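Local atomic coordinates of PatF (Prochloron didemni, PDB entry 4BG2), a protein that belongs to the cyanobactin prenyltransferase family and probably takes part in patellamide biosynthesis, although its own reaction remains uncertain. Residues Y228-F233 with L243-S248; P35-A40 with N119-H124; R97-S102 with G184-D189. One frame throughout, in Å; residues are numbered along the deposited sequence.

Contact 1 of 3, residues Y228-F233 with L243-S248; sequences YLFGAF and LFFYHS
Gly231 and Phe244 pair through two backbone hydrogen bonds at the heart of an antiparallel beta hairpin: Phe244 N reaches Gly231 O at 2.7 Å, and Gly231 N reaches Phe244 O at 3.0 Å. With no side chain on Gly231, the ring of Phe244 finds its partner further along the opposing strand. Its CE1 lies 3.4 Å from Phe233 CD2, and the edge of Phe233 addresses the face of Phe244 in an offset edge-to-face pair, planes at 90°. An alanine in place of Phe244 would keep the backbone bonds but would probably leave that edge without a face to meet and open a gap beside Tyr299. On the other side of the sheet, the side chains of Phe230 and Phe245 run alongside one another with their ring planes inclined, neither stacked nor edge-to-face, and Phe230 CE1 is 3.4 Å from Phe245 CE1; Leu243 CD2 adds a contact to Ala232 CB at 3.8 Å. Helices 206-215 and 218-223 cover this outer side of the barrel, and all these residues are buried. The Tyr228 end is looser and exposed. There chi1 of 71° sets CG between the backbone N and the carbonyl carbon, and the ring takes Tyr246 CB over one face, 4.0 Å from its centroid. The bond from Tyr228 N to Tyr246 O is weak, bent to 131° at the hydrogen. Tyr246 OH is bound by Glu51, across the barrel interior. Main-chain bonds thus fix the pairing of the strands, while apolar, mostly aromatic, packing covers both faces of the buried end.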
loop_
_atom_site.group_PDB
_atom_site.type_symbol
_atom_site.label_atom_id
_atom_site.label_comp_id
_atom_site.label_asym_id
_atom_site.label_seq_id
_atom_site.Cartn_x
_atom_site.Cartn_y
_atom_site.Cartn_z
ATOM N N TYR A 228 -6.069 13.904 5.392
ATOM C CA TYR A 228 -6.778 14.177 4.144
ATOM C C TYR A 228 -7.523 12.943 3.612
ATOM O O TYR A 228 -8.399 13.063 2.760
ATOM C CB TYR A 228 -5.834 14.745 3.081
ATOM C CG TYR A 228 -4.829 13.774 2.510
ATOM C CD1 TYR A 228 -5.147 12.958 1.413
ATOM C CD2 TYR A 228 -3.542 13.693 3.030
ATOM C CE1 TYR A 228 -4.215 12.068 0.875
ATOM C CE2 TYR A 228 -2.606 12.817 2.488
ATOM C CZ TYR A 228 -2.953 12.010 1.412
ATOM O OH TYR A 228 -2.033 11.136 0.873
ATOM N N LEU A 229 -7.185 11.766 4.114
ATOM C CA LEU A 229 -7.834 10.543 3.644
ATOM C C LEU A 229 -7.870 9.550 4.757
ATOM O O LEU A 229 -6.951 9.467 5.555
ATOM C CB LEU A 229 -7.089 9.969 2.411
ATOM C CG LEU A 229 -7.688 8.796 1.598
ATOM C CD1 LEU A 229 -9.077 9.089 1.062
ATOM C CD2 LEU A 229 -6.774 8.433 0.425
ATOM N N PHE A 230 -8.927 8.759 4.789
ATOM C CA PHE A 230 -9.063 7.660 5.734
ATOM C C PHE A 230 -9.425 6.438 4.922
ATOM O O PHE A 230 -10.258 6.522 3.999
ATOM C CB PHE A 230 -10.182 7.969 6.743
ATOM C CG PHE A 230 -10.578 6.786 7.598
ATOM C CD1 PHE A 230 -9.699 6.273 8.549
ATOM C CD2 PHE A 230 -11.820 6.203 7.463
ATOM C CE1 PHE A 230 -10.053 5.186 9.330
ATOM C CE2 PHE A 230 -12.181 5.122 8.230
ATOM C CZ PHE A 230 -11.295 4.613 9.180
ATOM N N GLY A 231 -8.814 5.312 5.245
ATOM C CA GLY A 231 -9.108 4.055 4.546
ATOM C C GLY A 231 -9.097 2.878 5.489
ATOM O O GLY A 231 -8.530 2.931 6.568
ATOM N N ALA A 232 -9.737 1.809 5.080
ATOM C CA ALA A 232 -9.735 0.595 5.839
ATOM C C ALA A 232 -9.585 -0.550 4.853
ATOM O O ALA A 232 -10.279 -0.566 3.832
ATOM C CB ALA A 232 -11.033 0.465 6.611
ATOM N N PHE A 233 -8.713 -1.503 5.146
ATOM C CA PHE A 233 -8.640 -2.703 4.335
ATOM C C PHE A 233 -9.328 -3.876 4.998
ATOM O O PHE A 233 -8.963 -4.283 6.089
ATOM C CB PHE A 233 -7.190 -3.073 4.018
ATOM C CG PHE A 233 -6.586 -2.295 2.892
ATOM C CD1 PHE A 233 -7.162 -2.289 1.640
ATOM C CD2 PHE A 233 -5.388 -1.622 3.069
ATOM C CE1 PHE A 233 -6.567 -1.604 0.596
ATOM C CE2 PHE A 233 -4.788 -0.926 2.039
ATOM C CZ PHE A 233 -5.389 -0.900 0.802
ATOM N N LEU A 243 -6.733 -0.095 9.452
ATOM C CA LEU A 243 -7.179 1.263 9.192
ATOM C C LEU A 243 -5.992 2.056 8.775
ATOM O O LEU A 243 -4.926 1.862 9.318
ATOM C CB LEU A 243 -7.815 1.907 10.443
ATOM C CG LEU A 243 -8.865 1.087 11.190
ATOM C CD1 LEU A 243 -9.451 1.873 12.372
ATOM C CD2 LEU A 243 -9.992 0.644 10.258
ATOM N N PHE A 244 -6.163 2.942 7.805
ATOM C CA PHE A 244 -5.077 3.754 7.309
ATOM C C PHE A 244 -5.487 5.202 7.543
ATOM O O PHE A 244 -6.580 5.590 7.164
ATOM C CB PHE A 244 -4.881 3.558 5.793
ATOM C CG PHE A 244 -3.979 2.438 5.418
ATOM C CD1 PHE A 244 -4.331 1.114 5.679
ATOM C CD2 PHE A 244 -2.806 2.681 4.677
ATOM C CE1 PHE A 244 -3.487 0.063 5.271
ATOM C CE2 PHE A 244 -1.989 1.644 4.270
ATOM C CZ PHE A 244 -2.331 0.328 4.563
ATOM N N PHE A 245 -4.571 5.993 8.088
ATOM C CA PHE A 245 -4.783 7.416 8.302
ATOM C C PHE A 245 -3.710 8.187 7.533
ATOM O O PHE A 245 -2.562 8.165 7.947
ATOM C CB PHE A 245 -4.696 7.721 9.793
ATOM C CG PHE A 245 -5.629 6.898 10.624
ATOM C CD1 PHE A 245 -6.950 7.301 10.807
ATOM C CD2 PHE A 245 -5.204 5.721 11.203
ATOM C CE1 PHE A 245 -7.817 6.541 11.567
ATOM C CE2 PHE A 245 -6.063 4.955 11.957
ATOM C CZ PHE A 245 -7.373 5.359 12.138
ATOM N N TYR A 246 -4.096 8.856 6.437
ATOM C CA TYR A 246 -3.169 9.593 5.567
ATOM C C TYR A 246 -3.065 11.071 5.961
ATOM O O TYR A 246 -4.070 11.741 6.134
ATOM C CB TYR A 246 -3.566 9.460 4.076
ATOM C CG TYR A 246 -2.930 8.233 3.359
ATOM C CD1 TYR A 246 -1.664 8.349 2.747
ATOM C CD2 TYR A 246 -3.564 6.998 3.288
ATOM C CE1 TYR A 246 -1.055 7.271 2.098
ATOM C CE2 TYR A 246 -2.956 5.904 2.636
ATOM C CZ TYR A 246 -1.695 6.049 2.052
ATOM O OH TYR A 246 -1.043 4.995 1.396
ATOM N N HIS A 247 -1.836 11.560 6.101
ATOM C CA HIS A 247 -1.565 12.953 6.448
ATOM C C HIS A 247 -0.533 13.567 5.519
ATOM O O HIS A 247 0.465 12.925 5.172
ATOM C CB HIS A 247 -1.041 13.044 7.875
ATOM C CG HIS A 247 -2.075 12.749 8.905
ATOM N ND1 HIS A 247 -2.814 13.737 9.517
ATOM C CD2 HIS A 247 -2.511 11.573 9.417
ATOM C CE1 HIS A 247 -3.654 13.180 10.372
ATOM N NE2 HIS A 247 -3.492 11.869 10.328
ATOM N N SER A 248 -0.766 14.819 5.140
ATOM C CA SER A 248 0.147 15.528 4.270
ATOM C C SER A 248 1.106 16.412 5.070
ATOM O O SER A 248 2.071 16.896 4.525
ATOM C CB SER A 248 -0.628 16.359 3.242
ATOM O OG SER A 248 -1.433 17.310 3.893
#

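Contact 2 of 3, residues P35-A40 with N119-H124; sequences PLFEEA and NTIGVH
Helix 34-42 packs on the outside of the antiparallel barrel, against strand 116-124, and one ring, that of Phe37, carries most of the contact. The helical segment runs nearly antiparallel to strand 121-124, at 165°, with their axes 9.3 Å apart. Phe37 CG stands anti to the backbone N (chi1 -176°), and the ring lies beside the strand with Val123 over one face. Val123 CG2 sits 3.9 Å from the ring centroid and 22° off its normal, a CH-pi contact displaced toward the rim; its nearest ring atom is Phe37 CG, at 3.6 Å. The far end of the ring meets main chain instead: CZ of Phe37 is 3.6 Å from Ile121 O, which lies at the ring edge in its plane, and CE1 of Phe37 is 3.6 Å from Gly122 CA. A ring of helices around a closed antiparallel barrel is the architecture of the PT-barrel, or ABBA, prenyltransferases, and this is one of its helix-to-barrel seams. Tyr66 and Val68 of strand 60-70 also touch Phe37, so the ring bridges two neighbouring strands. One turn on, Ala40 CB meets Ile121 CD1 at 4.1 Å, and the same methyl carbon, Ile121 CD1, is 4.1 Å from Phe37 CE1. The opposite side of the strand is polar: His124 turns from the helix and is gripped at its two ring nitrogens by Glu67 and Glu179.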
loop_
_atom_site.group_PDB
_atom_site.type_symbol
_atom_site.label_atom_id
_atom_site.label_comp_id
_atom_site.label_asym_id
_atom_site.label_seq_id
_atom_site.Cartn_x
_atom_site.Cartn_y
_atom_site.Cartn_z
ATOM N N PRO A 35 17.031 -6.624 -4.790
ATOM C CA PRO A 35 17.756 -6.257 -6.023
ATOM C C PRO A 35 16.926 -6.305 -7.300
ATOM O O PRO A 35 16.990 -5.377 -8.109
ATOM C CB PRO A 35 18.901 -7.280 -6.082
ATOM C CG PRO A 35 19.137 -7.658 -4.662
ATOM C CD PRO A 35 17.781 -7.615 -3.989
ATOM N N LEU A 36 16.155 -7.375 -7.490
ATOM C CA LEU A 36 15.242 -7.483 -8.643
ATOM C C LEU A 36 14.223 -6.334 -8.666
ATOM O O LEU A 36 13.906 -5.795 -9.726
ATOM C CB LEU A 36 14.460 -8.802 -8.608
ATOM C CG LEU A 36 15.103 -10.073 -9.165
ATOM C CD1 LEU A 36 14.236 -11.273 -8.816
ATOM C CD2 LEU A 36 15.270 -9.951 -10.675
ATOM N N PHE A 37 13.687 -5.978 -7.501
ATOM C CA PHE A 37 12.708 -4.918 -7.443
ATOM C C PHE A 37 13.285 -3.573 -7.888
ATOM O O PHE A 37 12.637 -2.804 -8.624
ATOM C CB PHE A 37 12.172 -4.788 -6.034
ATOM C CG PHE A 37 11.104 -3.780 -5.916
ATOM C CD1 PHE A 37 9.873 -3.979 -6.547
ATOM C CD2 PHE A 37 11.315 -2.607 -5.224
ATOM C CE1 PHE A 37 8.866 -3.047 -6.436
ATOM C CE2 PHE A 37 10.310 -1.666 -5.123
ATOM C CZ PHE A 37 9.095 -1.887 -5.730
ATOM N N GLU A 38 14.527 -3.314 -7.498
ATOM C CA GLU A 38 15.208 -2.088 -7.879
ATOM C C GLU A 38 15.327 -2.004 -9.404
ATOM O O GLU A 38 15.068 -0.954 -10.002
ATOM C CB GLU A 38 16.589 -2.022 -7.210
ATOM C CG GLU A 38 16.534 -1.834 -5.694
ATOM C CD GLU A 38 17.912 -1.805 -5.017
ATOM O OE1 GLU A 38 18.940 -1.985 -5.700
ATOM O OE2 GLU A 38 17.980 -1.576 -3.785
ATOM N N GLU A 39 15.703 -3.109 -10.037
ATOM C CA GLU A 39 15.772 -3.146 -11.488
ATOM C C GLU A 39 14.387 -2.910 -12.088
ATOM O O GLU A 39 14.247 -2.185 -13.074
ATOM C CB GLU A 39 16.354 -4.482 -11.981
ATOM C CG GLU A 39 17.782 -4.703 -11.519
ATOM C CD GLU A 39 18.363 -6.066 -11.881
ATOM O OE1 GLU A 39 17.717 -7.118 -11.640
ATOM O OE2 GLU A 39 19.499 -6.081 -12.405
ATOM N N ALA A 40 13.352 -3.492 -11.490
ATOM C CA ALA A 40 12.007 -3.354 -12.060
ATOM C C ALA A 40 11.506 -1.901 -12.066
ATOM O O ALA A 40 10.924 -1.431 -13.060
ATOM C CB ALA A 40 11.033 -4.254 -11.355
ATOM N N ASN A 119 -2.012 0.198 -11.641
ATOM C CA ASN A 119 -1.588 -0.665 -10.547
ATOM C C ASN A 119 -0.180 -0.258 -10.117
ATOM O O ASN A 119 0.539 0.355 -10.880
ATOM C CB ASN A 119 -1.650 -2.126 -10.937
ATOM C CG ASN A 119 -0.663 -2.482 -12.034
ATOM O OD1 ASN A 119 -0.962 -2.354 -13.231
ATOM N ND2 ASN A 119 0.518 -2.916 -11.635
ATOM N N THR A 120 0.172 -0.571 -8.878
ATOM C CA THR A 120 1.506 -0.356 -8.375
ATOM C C THR A 120 2.326 -1.626 -8.596
ATOM O O THR A 120 1.801 -2.667 -8.995
ATOM C CB THR A 120 1.504 -0.124 -6.841
ATOM O OG1 THR A 120 0.983 -1.275 -6.209
ATOM C CG2 THR A 120 0.643 1.042 -6.442
ATOM N N ILE A 121 3.612 -1.560 -8.294
ATOM C CA ILE A 121 4.324 -2.775 -7.995
ATOM C C ILE A 121 5.053 -2.566 -6.685
ATOM O O ILE A 121 5.543 -1.489 -6.387
ATOM C CB ILE A 121 5.321 -3.216 -9.097
ATOM C CG1 ILE A 121 6.266 -2.107 -9.487
ATOM C CG2 ILE A 121 4.571 -3.704 -10.337
ATOM C CD1 ILE A 121 7.478 -2.586 -10.234
ATOM N N GLY A 122 5.173 -3.640 -5.940
ATOM C CA GLY A 122 5.777 -3.569 -4.661
ATOM C C GLY A 122 6.230 -4.896 -4.165
ATOM O O GLY A 122 5.800 -5.942 -4.664
ATOM N N VAL A 123 7.133 -4.831 -3.190
ATOM C CA VAL A 123 7.622 -5.983 -2.481
ATOM C C VAL A 123 7.643 -5.674 -0.989
ATOM O O VAL A 123 7.999 -4.561 -0.581
ATOM C CB VAL A 123 9.052 -6.401 -2.906
ATOM C CG1 VAL A 123 9.042 -6.960 -4.302
ATOM C CG2 VAL A 123 10.057 -5.261 -2.789
ATOM N N HIS A 124 7.313 -6.678 -0.198
ATOM C CA HIS A 124 7.485 -6.646 1.244
ATOM C C HIS A 124 8.380 -7.806 1.660
ATOM O O HIS A 124 7.980 -8.978 1.600
ATOM C CB HIS A 124 6.133 -6.751 1.974
ATOM C CG HIS A 124 5.166 -5.650 1.637
ATOM N ND1 HIS A 124 3.830 -5.722 1.954
ATOM C CD2 HIS A 124 5.338 -4.462 1.019
ATOM C CE1 HIS A 124 3.221 -4.615 1.571
ATOM N NE2 HIS A 124 4.109 -3.848 0.964
#

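Contact 3 of 3, residues R97-S102 with G184-D189; sequences RINRDS and GRSRVD
Asn99 holds CG anti to its backbone N (chi1 -173°), which swings the amide round so that OD1 can reach Asp101 N, while Ser186 holds OG between its backbone N and carbonyl carbon (chi1 69°), where it meets two bridging waters. Asn99 OD1 accepts from Asp101 N at 3.0 Å, an Asx turn that leads the loop into helix 101-110. The carbonyl of Asn99 faces Ser186: one water donates to Asn99 O at 3.1 Å, accepts from Ser102 N, and lies 2.9 Å from Ser186 OG. A second water lies between Ser102 OG and Ser186 OG, 2.7 Å from the latter. Farther back, a third accepts from Asn99 N at 2.8 Å and donates to Arg185 O. Direct touches are few: Asn99 CB rests 3.4 Å from Gly184 O, and Ser102 CB lies 3.9 Å from Val188 CG2. Gly184 turns with phi at 99°, where a CB would press on the preceding carbonyl oxygen. On the other side of strand 186-194, Arg187 grips Asp189 side-on through NE and NH2, NH2 lying 2.8 Å from Asp189 OD2; Glu179 and Arg238 extend this charged cluster. The seam between the start of the helix and the start of the strand therefore depends largely on bridging water, as suits a contact at the surface: Asn99 N and O, Ser102 N and Arg185 O are all linked through it.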
loop_
_atom_site.group_PDB
_atom_site.type_symbol
_atom_site.label_atom_id
_atom_site.label_comp_id
_atom_site.label_asym_id
_atom_site.label_seq_id
_atom_site.Cartn_x
_atom_site.Cartn_y
_atom_site.Cartn_z
ATOM N N ARG A 97 7.235 -19.796 -4.354
ATOM C CA ARG A 97 6.018 -20.252 -4.955
ATOM C C ARG A 97 5.021 -19.102 -4.844
ATOM O O ARG A 97 4.868 -18.492 -3.768
ATOM C CB ARG A 97 5.536 -21.491 -4.228
ATOM C CG ARG A 97 4.280 -22.081 -4.809
ATOM C CD ARG A 97 4.128 -23.515 -4.354
ATOM N NE ARG A 97 2.830 -24.065 -4.705
ATOM C CZ ARG A 97 2.562 -25.364 -4.687
ATOM N NH1 ARG A 97 3.500 -26.242 -4.346
ATOM N NH2 ARG A 97 1.349 -25.785 -5.015
ATOM N N ILE A 98 4.399 -18.771 -5.972
ATOM C CA ILE A 98 3.509 -17.644 -6.048
ATOM C C ILE A 98 2.157 -18.102 -6.584
ATOM O O ILE A 98 2.076 -18.618 -7.685
ATOM C CB ILE A 98 4.085 -16.565 -7.003
ATOM C CG1 ILE A 98 5.366 -15.957 -6.449
ATOM C CG2 ILE A 98 3.080 -15.460 -7.247
ATOM C CD1 ILE A 98 5.177 -15.152 -5.189
ATOM N N ASN A 99 1.099 -17.866 -5.819
ATOM C CA ASN A 99 -0.249 -18.081 -6.311
ATOM C C ASN A 99 -0.786 -16.788 -6.862
ATOM O O ASN A 99 -1.230 -15.901 -6.099
ATOM C CB ASN A 99 -1.173 -18.621 -5.221
ATOM C CG ASN A 99 -2.540 -19.014 -5.757
ATOM O OD1 ASN A 99 -2.928 -18.649 -6.864
ATOM N ND2 ASN A 99 -3.271 -19.761 -4.969
ATOM N N ARG A 100 -0.762 -16.677 -8.188
ATOM C CA ARG A 100 -1.204 -15.461 -8.845
ATOM C C ARG A 100 -2.632 -15.539 -9.404
ATOM O O ARG A 100 -3.045 -14.656 -10.116
ATOM C CB ARG A 100 -0.203 -15.033 -9.936
ATOM C CG ARG A 100 0.141 -16.038 -11.030
ATOM C CD ARG A 100 0.955 -15.358 -12.118
ATOM N NE ARG A 100 2.366 -15.669 -11.985
ATOM C CZ ARG A 100 3.346 -15.215 -12.769
ATOM N NH1 ARG A 100 3.119 -14.381 -13.777
ATOM N NH2 ARG A 100 4.588 -15.606 -12.514
ATOM N N ASP A 101 -3.390 -16.560 -9.030
ATOM C CA ASP A 101 -4.728 -16.761 -9.568
ATOM C C ASP A 101 -5.630 -15.527 -9.393
ATOM O O ASP A 101 -6.193 -15.065 -10.374
ATOM C CB ASP A 101 -5.377 -18.027 -8.981
ATOM C CG ASP A 101 -4.712 -19.318 -9.488
ATOM O OD1 ASP A 101 -3.762 -19.230 -10.319
ATOM O OD2 ASP A 101 -5.127 -20.423 -9.069
ATOM N N SER A 102 -5.727 -14.963 -8.182
ATOM C CA SER A 102 -6.657 -13.840 -7.961
ATOM C C SER A 102 -6.284 -12.628 -8.763
ATOM O O SER A 102 -7.134 -12.013 -9.414
ATOM C CB SER A 102 -6.708 -13.435 -6.491
ATOM O OG SER A 102 -7.301 -14.449 -5.722
ATOM N N GLY A 184 3.257 -19.425 -1.284
ATOM C CA GLY A 184 2.048 -19.824 -2.001
ATOM C C GLY A 184 0.755 -19.237 -1.424
ATOM O O GLY A 184 -0.284 -19.347 -2.040
ATOM N N ARG A 185 0.812 -18.570 -0.273
ATOM C CA ARG A 185 -0.368 -17.854 0.235
ATOM C C ARG A 185 -0.602 -16.564 -0.528
ATOM O O ARG A 185 0.334 -15.860 -0.893
ATOM C CB ARG A 185 -0.207 -17.500 1.689
ATOM C CG ARG A 185 -0.422 -18.653 2.636
ATOM C CD ARG A 185 -0.238 -18.158 4.066
ATOM N NE ARG A 185 1.142 -17.740 4.263
ATOM C CZ ARG A 185 1.541 -16.541 4.677
ATOM N NH1 ARG A 185 0.679 -15.592 5.006
ATOM N NH2 ARG A 185 2.838 -16.307 4.771
ATOM N N SER A 186 -1.858 -16.236 -0.745
ATOM C CA SER A 186 -2.218 -14.985 -1.378
ATOM C C SER A 186 -3.393 -14.377 -0.647
ATOM O O SER A 186 -4.148 -15.085 -0.002
ATOM C CB SER A 186 -2.509 -15.201 -2.864
ATOM O OG SER A 186 -3.714 -15.957 -3.021
ATOM N N ARG A 187 -3.537 -13.058 -0.738
ATOM C CA ARG A 187 -4.610 -12.349 -0.089
ATOM C C ARG A 187 -5.098 -11.221 -0.982
ATOM O O ARG A 187 -4.345 -10.654 -1.766
ATOM C CB ARG A 187 -4.150 -11.781 1.271
ATOM C CG ARG A 187 -5.277 -11.295 2.178
ATOM C CD ARG A 187 -4.763 -10.637 3.481
ATOM N NE ARG A 187 -4.176 -9.352 3.168
ATOM C CZ ARG A 187 -2.871 -9.095 3.117
ATOM N NH1 ARG A 187 -1.965 -10.008 3.447
ATOM N NH2 ARG A 187 -2.471 -7.892 2.746
ATOM N N VAL A 188 -6.377 -10.914 -0.829
ATOM C CA VAL A 188 -7.022 -9.820 -1.500
ATOM C C VAL A 188 -7.537 -8.874 -0.389
ATOM O O VAL A 188 -8.250 -9.301 0.507
ATOM C CB VAL A 188 -8.198 -10.309 -2.384
ATOM C CG1 VAL A 188 -8.865 -9.163 -3.104
ATOM C CG2 VAL A 188 -7.725 -11.338 -3.400
ATOM N N ASP A 189 -7.153 -7.602 -0.485
ATOM C CA ASP A 189 -7.580 -6.558 0.419
ATOM C C ASP A 189 -8.550 -5.628 -0.325
ATOM O O ASP A 189 -8.215 -5.112 -1.375
ATOM C CB ASP A 189 -6.361 -5.744 0.890
ATOM C CG ASP A 189 -5.657 -6.359 2.098
ATOM O OD1 ASP A 189 -6.238 -7.247 2.774
ATOM O OD2 ASP A 189 -4.509 -5.961 2.376
HETATM O O HOH W 1 1.498 -16.437 -3.419
HETATM O O HOH W 2 -4.294 -15.955 -5.871
HETATM O O HOH W 3 -5.862 -14.355 -3.266
#

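In the fold
Contacts 1 and 2 are buried, whereas contact 3 lies at the surface, yet all three involve the same antiparallel barrel. Contact 1 joins two of its neighbouring strands, so main-chain hydrogen bonds set the pairing, with aromatic packing on both faces; contact 2 sets an outer helix on a strand and is essentially apolar; contact 3 joins the entry to a helix with the start of a strand through water. Contacts 1 and 3 meet directly, Phe233 CD1 lying 3.6 Å from Asp189 CB, because strands 186-194 and 229-233 are adjacent. Contacts 2 and 3 have centres about 16 Å apart and do not touch, but helix 101-110 is followed in the chain by strand 116-124.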